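Local coordinates for protein purine nucleoside phosphorylase (Thermus thermophilus, PDB 1ODK) that catalyses the phosphorolysis of purine nucleosides, releasing the free base and a pentose 1-phosphate, probably with 5'-methylthioadenosine among its substrates, at residues B[24-29]-B[58-63]; B[95-100]-B[147-152]; B[114-119]-B[181-186]. One frame throughout, in Å; residues are numbered along the deposited sequence.

Contact 1 of 3, residues B[24-29]-B[58-63]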
# COMPACT_ATOMS: atom_id res chain seq x y z
N GLY B 24 -32.43 -16.86 10.21
CA GLY B 24 -33.08 -17.94 10.92
C GLY B 24 -32.79 -17.82 12.41
O GLY B 24 -33.60 -18.20 13.25
N ARG B 25 -31.62 -17.28 12.73
CA ARG B 25 -31.23 -17.10 14.11
C ARG B 25 -31.98 -15.90 14.69
O ARG B 25 -32.39 -15.91 15.85
CB ARG B 25 -29.71 -16.88 14.20
CG ARG B 25 -29.16 -16.72 15.61
CD ARG B 25 -27.67 -17.02 15.60
NE ARG B 25 -27.43 -18.43 15.30
CZ ARG B 25 -26.41 -18.89 14.58
NH1 ARG B 25 -25.52 -18.05 14.08
NH2 ARG B 25 -26.28 -20.20 14.38
N ALA B 26 -32.15 -14.86 13.88
CA ALA B 26 -32.88 -13.68 14.32
C ALA B 26 -34.29 -14.09 14.73
O ALA B 26 -34.79 -13.69 15.79
CB ALA B 26 -32.95 -12.65 13.20
N GLU B 27 -34.93 -14.89 13.89
CA GLU B 27 -36.29 -15.37 14.16
C GLU B 27 -36.33 -16.17 15.46
O GLU B 27 -37.22 -15.97 16.29
CB GLU B 27 -36.78 -16.24 13.00
CG GLU B 27 -38.15 -16.85 13.22
CD GLU B 27 -38.60 -17.69 12.05
OE1 GLU B 27 -37.88 -18.64 11.68
OE2 GLU B 27 -39.68 -17.39 11.49
N TRP B 28 -35.37 -17.07 15.62
CA TRP B 28 -35.30 -17.90 16.82
C TRP B 28 -35.15 -17.05 18.08
O TRP B 28 -35.78 -17.31 19.11
CB TRP B 28 -34.13 -18.88 16.72
CG TRP B 28 -33.94 -19.69 17.96
CD1 TRP B 28 -34.65 -20.79 18.33
CD2 TRP B 28 -33.01 -19.43 19.01
NE1 TRP B 28 -34.22 -21.23 19.56
CE2 TRP B 28 -33.21 -20.42 20.00
CE3 TRP B 28 -32.02 -18.46 19.22
CZ2 TRP B 28 -32.45 -20.47 21.18
CZ3 TRP B 28 -31.27 -18.51 20.39
CH2 TRP B 28 -31.49 -19.50 21.35
N ILE B 29 -34.30 -16.03 18.00
CA ILE B 29 -34.06 -15.15 19.14
C ILE B 29 -35.34 -14.40 19.51
O ILE B 29 -35.72 -14.35 20.68
CB ILE B 29 -32.97 -14.09 18.82
CG1 ILE B 29 -31.62 -14.77 18.62
CG2 ILE B 29 -32.89 -13.07 19.95
CD1 ILE B 29 -30.55 -13.82 18.12
N VAL B 58 -36.55 -4.27 22.67
CA VAL B 58 -35.34 -4.81 22.07
C VAL B 58 -35.64 -5.26 20.64
O VAL B 58 -36.64 -5.93 20.38
CB VAL B 58 -34.79 -6.01 22.87
CG1 VAL B 58 -33.65 -6.68 22.11
CG2 VAL B 58 -34.29 -5.54 24.24
N SER B 59 -34.77 -4.88 19.71
CA SER B 59 -34.93 -5.29 18.32
C SER B 59 -33.85 -6.32 17.99
O SER B 59 -32.80 -6.35 18.62
CB SER B 59 -34.79 -4.09 17.38
OG SER B 59 -35.90 -3.21 17.49
N VAL B 60 -34.14 -7.18 17.02
CA VAL B 60 -33.21 -8.21 16.58
C VAL B 60 -33.19 -8.07 15.06
O VAL B 60 -34.18 -8.37 14.40
CB VAL B 60 -33.72 -9.62 16.96
CG1 VAL B 60 -32.70 -10.68 16.55
CG2 VAL B 60 -33.99 -9.69 18.46
N GLN B 61 -32.06 -7.61 14.53
CA GLN B 61 -31.94 -7.36 13.10
C GLN B 61 -30.86 -8.17 12.38
O GLN B 61 -29.69 -8.13 12.74
CB GLN B 61 -31.68 -5.87 12.86
CG GLN B 61 -31.42 -5.48 11.40
CD GLN B 61 -32.63 -5.73 10.52
OE1 GLN B 61 -33.71 -5.22 10.78
NE2 GLN B 61 -32.44 -6.51 9.45
N THR B 62 -31.28 -8.89 11.34
CA THR B 62 -30.38 -9.71 10.53
C THR B 62 -29.41 -8.78 9.79
O THR B 62 -29.83 -7.77 9.24
CB THR B 62 -31.18 -10.49 9.47
OG1 THR B 62 -32.12 -11.35 10.13
CG2 THR B 62 -30.26 -11.32 8.59
N THR B 63 -28.12 -9.13 9.78
CA THR B 63 -27.13 -8.31 9.09
C THR B 63 -26.64 -8.91 7.77
O THR B 63 -26.14 -8.20 6.90
CB THR B 63 -25.86 -8.11 9.93
OG1 THR B 63 -25.19 -9.37 10.07
CG2 THR B 63 -26.19 -7.55 11.31
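Val60 is the centre of this contact. It meets Ala26 and Ile29 of the facing helix. CG1 of Val60 lies over the helix backbone, 3.7 Å from Ala26 CA and equally close to Ala26 O. The same methyl, Val60 CG1, also meets Ala26 CB at 3.9 Å. It touches the side of Ile29 too, where CB and CD1 are its neighbours, so it lies in the angle between the two residues. Val60 CG2 touches Ile29 alone and meets Ile29 CG2 at 3.9 Å. Val60 holds CG1 anti to its backbone N (chi1 -177°), and this directs that methyl at the helix.

Two residues on, just past the strand, Thr62 OG1 sits 3.4 Å from Ala26 CB. This is van der Waals contact only; the hydroxyl hydrogen-bonds to Trp47 O. The polar oxygen is therefore satisfied although it rests against a methyl. No hydrogen bond joins helix and strand here.

The second shell fixes the strand end. The CB of Gln61 is directed away from the helix. Gln61 NE2 donates to Thr62 O at 2.9 Å, almost straight (170°), in the carbonyl plane and on a lone pair. NE2 also bonds Leu46 O, and OE1 bonds Tyr40 OH. The flat amide is thus gripped at both ends, which fixes its rotation. On the helix side, Ile29 also packs on Val225 of helix 214-233. Pro20 of strand 16-20 touches both Ala26 and Val60.

Strand 16-20 leads into helix 23-33, and strand 56-61 runs parallel beside strand 16-20. A helix covering its own preceding strand and the parallel neighbour is typical of the alpha/beta fold of the nucleoside phosphorylase superfamily.

Contact 2 of 3, residues B[95-100]-B[147-152]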
# COMPACT_ATOMS: atom_id res chain seq x y z
N SER B 95 -7.00 -20.31 17.26
CA SER B 95 -6.14 -21.04 18.20
C SER B 95 -6.74 -22.40 18.52
O SER B 95 -7.93 -22.63 18.33
CB SER B 95 -6.00 -20.24 19.50
OG SER B 95 -5.85 -18.86 19.26
N SER B 96 -5.90 -23.30 19.02
CA SER B 96 -6.35 -24.63 19.40
C SER B 96 -6.91 -24.55 20.82
O SER B 96 -7.58 -25.47 21.28
CB SER B 96 -5.18 -25.61 19.36
OG SER B 96 -4.16 -25.21 20.27
N ASP B 97 -6.62 -23.45 21.50
CA ASP B 97 -7.07 -23.25 22.87
C ASP B 97 -8.58 -23.04 22.95
O ASP B 97 -9.20 -23.41 23.95
CB ASP B 97 -6.34 -22.05 23.49
CG ASP B 97 -6.45 -22.03 25.01
OD1 ASP B 97 -5.85 -21.12 25.63
OD2 ASP B 97 -7.13 -22.91 25.58
N LEU B 98 -9.17 -22.46 21.91
CA LEU B 98 -10.61 -22.23 21.88
C LEU B 98 -11.37 -23.45 21.40
O LEU B 98 -11.02 -24.05 20.38
CB LEU B 98 -10.94 -21.03 20.99
CG LEU B 98 -10.71 -19.63 21.56
CD1 LEU B 98 -10.99 -18.59 20.49
CD2 LEU B 98 -11.61 -19.41 22.76
N ALA B 99 -12.42 -23.81 22.13
CA ALA B 99 -13.24 -24.96 21.77
C ALA B 99 -14.61 -24.51 21.29
O ALA B 99 -15.11 -23.46 21.71
CB ALA B 99 -13.38 -25.88 22.96
N PRO B 100 -15.24 -25.29 20.41
CA PRO B 100 -16.57 -24.95 19.90
C PRO B 100 -17.56 -24.76 21.05
O PRO B 100 -17.55 -25.52 22.02
CB PRO B 100 -16.92 -26.15 19.02
CG PRO B 100 -15.57 -26.54 18.46
CD PRO B 100 -14.70 -26.47 19.70
N PRO B 147 -18.26 -20.70 29.76
CA PRO B 147 -16.86 -20.61 29.33
C PRO B 147 -16.71 -19.52 28.26
O PRO B 147 -17.44 -19.51 27.27
CB PRO B 147 -16.58 -22.00 28.77
CG PRO B 147 -17.41 -22.86 29.66
CD PRO B 147 -18.71 -22.10 29.73
N HIS B 148 -15.77 -18.61 28.47
CA HIS B 148 -15.57 -17.52 27.52
C HIS B 148 -14.16 -16.96 27.58
O HIS B 148 -13.41 -17.22 28.52
CB HIS B 148 -16.54 -16.38 27.81
CG HIS B 148 -16.30 -15.71 29.13
ND1 HIS B 148 -16.54 -16.32 30.34
CD2 HIS B 148 -15.79 -14.49 29.42
CE1 HIS B 148 -16.19 -15.51 31.32
NE2 HIS B 148 -15.73 -14.39 30.79
N ARG B 149 -13.82 -16.17 26.56
CA ARG B 149 -12.53 -15.52 26.47
C ARG B 149 -12.79 -14.06 26.11
O ARG B 149 -13.86 -13.72 25.57
CB ARG B 149 -11.66 -16.17 25.38
CG ARG B 149 -11.23 -17.61 25.68
CD ARG B 149 -10.33 -17.69 26.90
NE ARG B 149 -9.14 -16.85 26.74
CZ ARG B 149 -8.13 -17.14 25.93
NH1 ARG B 149 -8.14 -18.25 25.20
NH2 ARG B 149 -7.10 -16.30 25.83
N VAL B 150 -11.84 -13.19 26.41
CA VAL B 150 -11.96 -11.78 26.10
C VAL B 150 -10.73 -11.36 25.31
O VAL B 150 -9.60 -11.52 25.76
CB VAL B 150 -12.07 -10.94 27.40
CG1 VAL B 150 -12.24 -9.47 27.06
CG2 VAL B 150 -13.24 -11.43 28.24
N GLY B 151 -10.95 -10.85 24.10
CA GLY B 151 -9.82 -10.44 23.29
C GLY B 151 -10.14 -10.08 21.86
O GLY B 151 -11.27 -9.74 21.51
N LEU B 152 -9.12 -10.19 21.02
CA LEU B 152 -9.25 -9.84 19.61
C LEU B 152 -9.83 -10.89 18.70
O LEU B 152 -9.63 -12.09 18.89
CB LEU B 152 -7.88 -9.47 19.03
CG LEU B 152 -7.17 -8.21 19.50
CD1 LEU B 152 -5.78 -8.17 18.86
CD2 LEU B 152 -7.99 -6.98 19.11
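Arg149 leaves strand 148-150 and leans across to Leu98 and Asp97, which lie in the loop between strands 84-93 and 103-106. Its CB is the first atom to make contact, 4.2 Å from Leu98 CD2. CG comes closer, at 3.5 Å from the same methyl. The foot of the arginine is therefore apolar in its dealings, and the two side chains meet at a slant.

Beyond CG the chain bends twice (chi2 -64°, chi3 -57°). The bends turn the end of the chain so that NH1 faces Asp97. Arg149 NH1 ends 3.7 Å from Asp97 OD1. This is a long salt bridge. OD1 stands clear of the plane of the guanidinium, so the attraction is electrostatic and not a directed hydrogen bond. The carboxylate plane is turned 45° from the guanidinium. The two side chains cross at about a right angle.

Other neighbours place the contact. Leu176 of strand 175-179 touches both Leu98 and Arg149, and Leu98 also packs on Ile104 of strand 103-106. Glu102, in the loop before strand 103-106, also touches Arg149. Backbone bonds from Arg149 to Leu103 and Val105 hold its strand in the sheet. The next side chain, Val150, packs on Pro131 of the second subunit, so this part of the sheet lies close to a subunit interface.

The contact changes character along one residue. Near the backbone, Arg149 helps cover the buried Leu98. At its tip it meets an exposed carboxylate through charge alone. Such a pair is probably weak and adaptable, with the attraction depending little on exact orientation.

Contact 3 of 3, residues B[114-119]-B[181-186]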
# COMPACT_ATOMS: atom_id res chain seq x y z
N GLY B 114 -12.47 -4.83 3.47
CA GLY B 114 -12.42 -3.65 2.62
C GLY B 114 -13.45 -2.58 2.93
O GLY B 114 -13.35 -1.45 2.44
N THR B 115 -14.47 -2.91 3.72
CA THR B 115 -15.48 -1.92 4.06
C THR B 115 -14.89 -0.87 5.00
O THR B 115 -15.05 0.32 4.77
CB THR B 115 -16.71 -2.58 4.73
OG1 THR B 115 -17.28 -3.53 3.82
CG2 THR B 115 -17.77 -1.53 5.07
N THR B 116 -14.20 -1.30 6.05
CA THR B 116 -13.60 -0.33 6.95
C THR B 116 -12.55 0.45 6.16
O THR B 116 -12.42 1.67 6.31
CB THR B 116 -12.93 -1.00 8.17
OG1 THR B 116 -11.92 -1.90 7.72
CG2 THR B 116 -13.97 -1.77 8.99
N ARG B 117 -11.83 -0.26 5.30
CA ARG B 117 -10.79 0.35 4.47
C ARG B 117 -11.35 1.48 3.61
O ARG B 117 -10.74 2.54 3.50
CB ARG B 117 -10.13 -0.70 3.57
CG ARG B 117 -8.99 -0.16 2.72
CD ARG B 117 -8.51 -1.20 1.73
NE ARG B 117 -7.54 -0.66 0.79
CZ ARG B 117 -6.30 -0.32 1.11
NH1 ARG B 117 -5.87 -0.47 2.35
NH2 ARG B 117 -5.49 0.18 0.19
N GLN B 118 -12.51 1.25 3.01
CA GLN B 118 -13.13 2.28 2.17
C GLN B 118 -13.53 3.49 3.01
O GLN B 118 -13.25 4.63 2.63
CB GLN B 118 -14.35 1.71 1.43
CG GLN B 118 -14.81 2.58 0.27
CD GLN B 118 -15.98 1.99 -0.48
OE1 GLN B 118 -16.07 0.77 -0.67
NE2 GLN B 118 -16.89 2.85 -0.93
N TYR B 119 -14.20 3.25 4.14
CA TYR B 119 -14.61 4.35 5.01
C TYR B 119 -13.40 5.15 5.50
O TYR B 119 -13.45 6.37 5.60
CB TYR B 119 -15.37 3.82 6.24
CG TYR B 119 -16.84 3.53 6.03
CD1 TYR B 119 -17.33 2.22 6.09
CD2 TYR B 119 -17.75 4.57 5.85
CE1 TYR B 119 -18.70 1.96 5.98
CE2 TYR B 119 -19.12 4.32 5.74
CZ TYR B 119 -19.59 3.02 5.81
OH TYR B 119 -20.94 2.79 5.75
N GLU B 181 -17.82 -9.37 10.52
CA GLU B 181 -18.67 -8.19 10.68
C GLU B 181 -18.23 -7.16 11.71
O GLU B 181 -18.48 -5.96 11.54
CB GLU B 181 -20.10 -8.64 11.03
CG GLU B 181 -20.84 -9.41 9.93
CD GLU B 181 -20.47 -10.88 9.84
OE1 GLU B 181 -20.90 -11.52 8.86
OE2 GLU B 181 -19.76 -11.40 10.73
N ALA B 182 -17.60 -7.62 12.78
CA ALA B 182 -17.19 -6.75 13.88
C ALA B 182 -16.46 -5.44 13.56
O ALA B 182 -16.85 -4.39 14.07
CB ALA B 182 -16.37 -7.56 14.88
N SER B 183 -15.41 -5.50 12.75
CA SER B 183 -14.66 -4.29 12.43
C SER B 183 -15.54 -3.13 11.95
O SER B 183 -15.42 -2.00 12.45
CB SER B 183 -13.59 -4.60 11.38
OG SER B 183 -14.19 -5.00 10.17
N ALA B 184 -16.44 -3.39 11.00
CA ALA B 184 -17.30 -2.34 10.46
C ALA B 184 -18.28 -1.80 11.50
O ALA B 184 -18.54 -0.59 11.57
CB ALA B 184 -18.08 -2.86 9.23
N LEU B 185 -18.84 -2.69 12.31
CA LEU B 185 -19.78 -2.28 13.34
C LEU B 185 -19.07 -1.33 14.31
O LEU B 185 -19.58 -0.26 14.64
CB LEU B 185 -20.29 -3.50 14.10
CG LEU B 185 -21.17 -3.25 15.33
CD1 LEU B 185 -22.50 -2.61 14.92
CD2 LEU B 185 -21.40 -4.58 16.04
N PHE B 186 -17.88 -1.73 14.75
CA PHE B 186 -17.11 -0.94 15.70
C PHE B 186 -16.78 0.43 15.11
O PHE B 186 -16.95 1.46 15.78
CB PHE B 186 -15.81 -1.68 16.08
CG PHE B 186 -16.04 -2.90 16.94
CD1 PHE B 186 -15.00 -3.79 17.18
CD2 PHE B 186 -17.29 -3.16 17.51
CE1 PHE B 186 -15.19 -4.93 17.98
CE2 PHE B 186 -17.49 -4.28 18.31
CZ PHE B 186 -16.44 -5.17 18.55
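Thr116 and Ala184 bring their helices together, with CA atoms 5.5 Å apart. The short axes of 114-119 and 182-186 come within 8.9 Å and run in roughly the same direction, at 31°. This is helix-on-helix packing within the alpha/beta fold of the phosphorylase superfamily. Both helices follow strands of the sheet, 108-112 and 175-179. Glu181 is at the N-cap position of the second helix. Its OE2 forms a salt bridge with Arg87, and its OE1 accepts from Gly66 N.

The small side chains explain the close backbones. Thr116 sends its methyl, CG2, into the first turn of the other helix. CG2 reaches 3.6 Å from Ala184 N and 3.7 Å from Ser183 CB. Thr115 adds a looser touch, its CG2 lying 4.4 Å from Ala184 CB. No hydrogen bond crosses between the two segments.

Around this pair, Thr67 of helix 67-79 touches Ser183 and Ala184 and shares a hydrogen bond with Thr115 OG1. Gln118 OE1 accepts from the backbone N of both Asp157 and Ala158, these two residues belonging to the third subunit. The first helix thus links the interior to an interface.

The hydroxyls of Thr116 and Ser183 both turn to a common outside partner. With chi1 of 59° in Thr116 and 64° in Ser183, each oxygen stands between its own backbone N and carbonyl carbon. CG2 of Thr116 rests 3.4 Å from Ser183 OG, while Ser183 OG and Thr116 OG1 both hydrogen-bond to OD2 of Asp113.

How the contacts relate
Contacts 1 and 3 are buried, while contact 2 is only partly so. Contact 1 sets a helix on a sheet strand, contact 3 sets helix on helix, and contact 2 ties a loop to a strand. Contacts 1 and 2 reach the same sheet but lie on opposite sides of the chain's centre, their own centres about 24 Å apart. Chemistry follows place. Contact 1 is mainly apolar, contact 3 joins small side chains whose hydroxyls are satisfied by outside partners, and contact 2 alone has a charge pair. Contact 1 closes before the others open, whereas the segments of contacts 2 and 3 alternate along the chain. Other subunits reach contacts 2 and 3, but none touches contact 1.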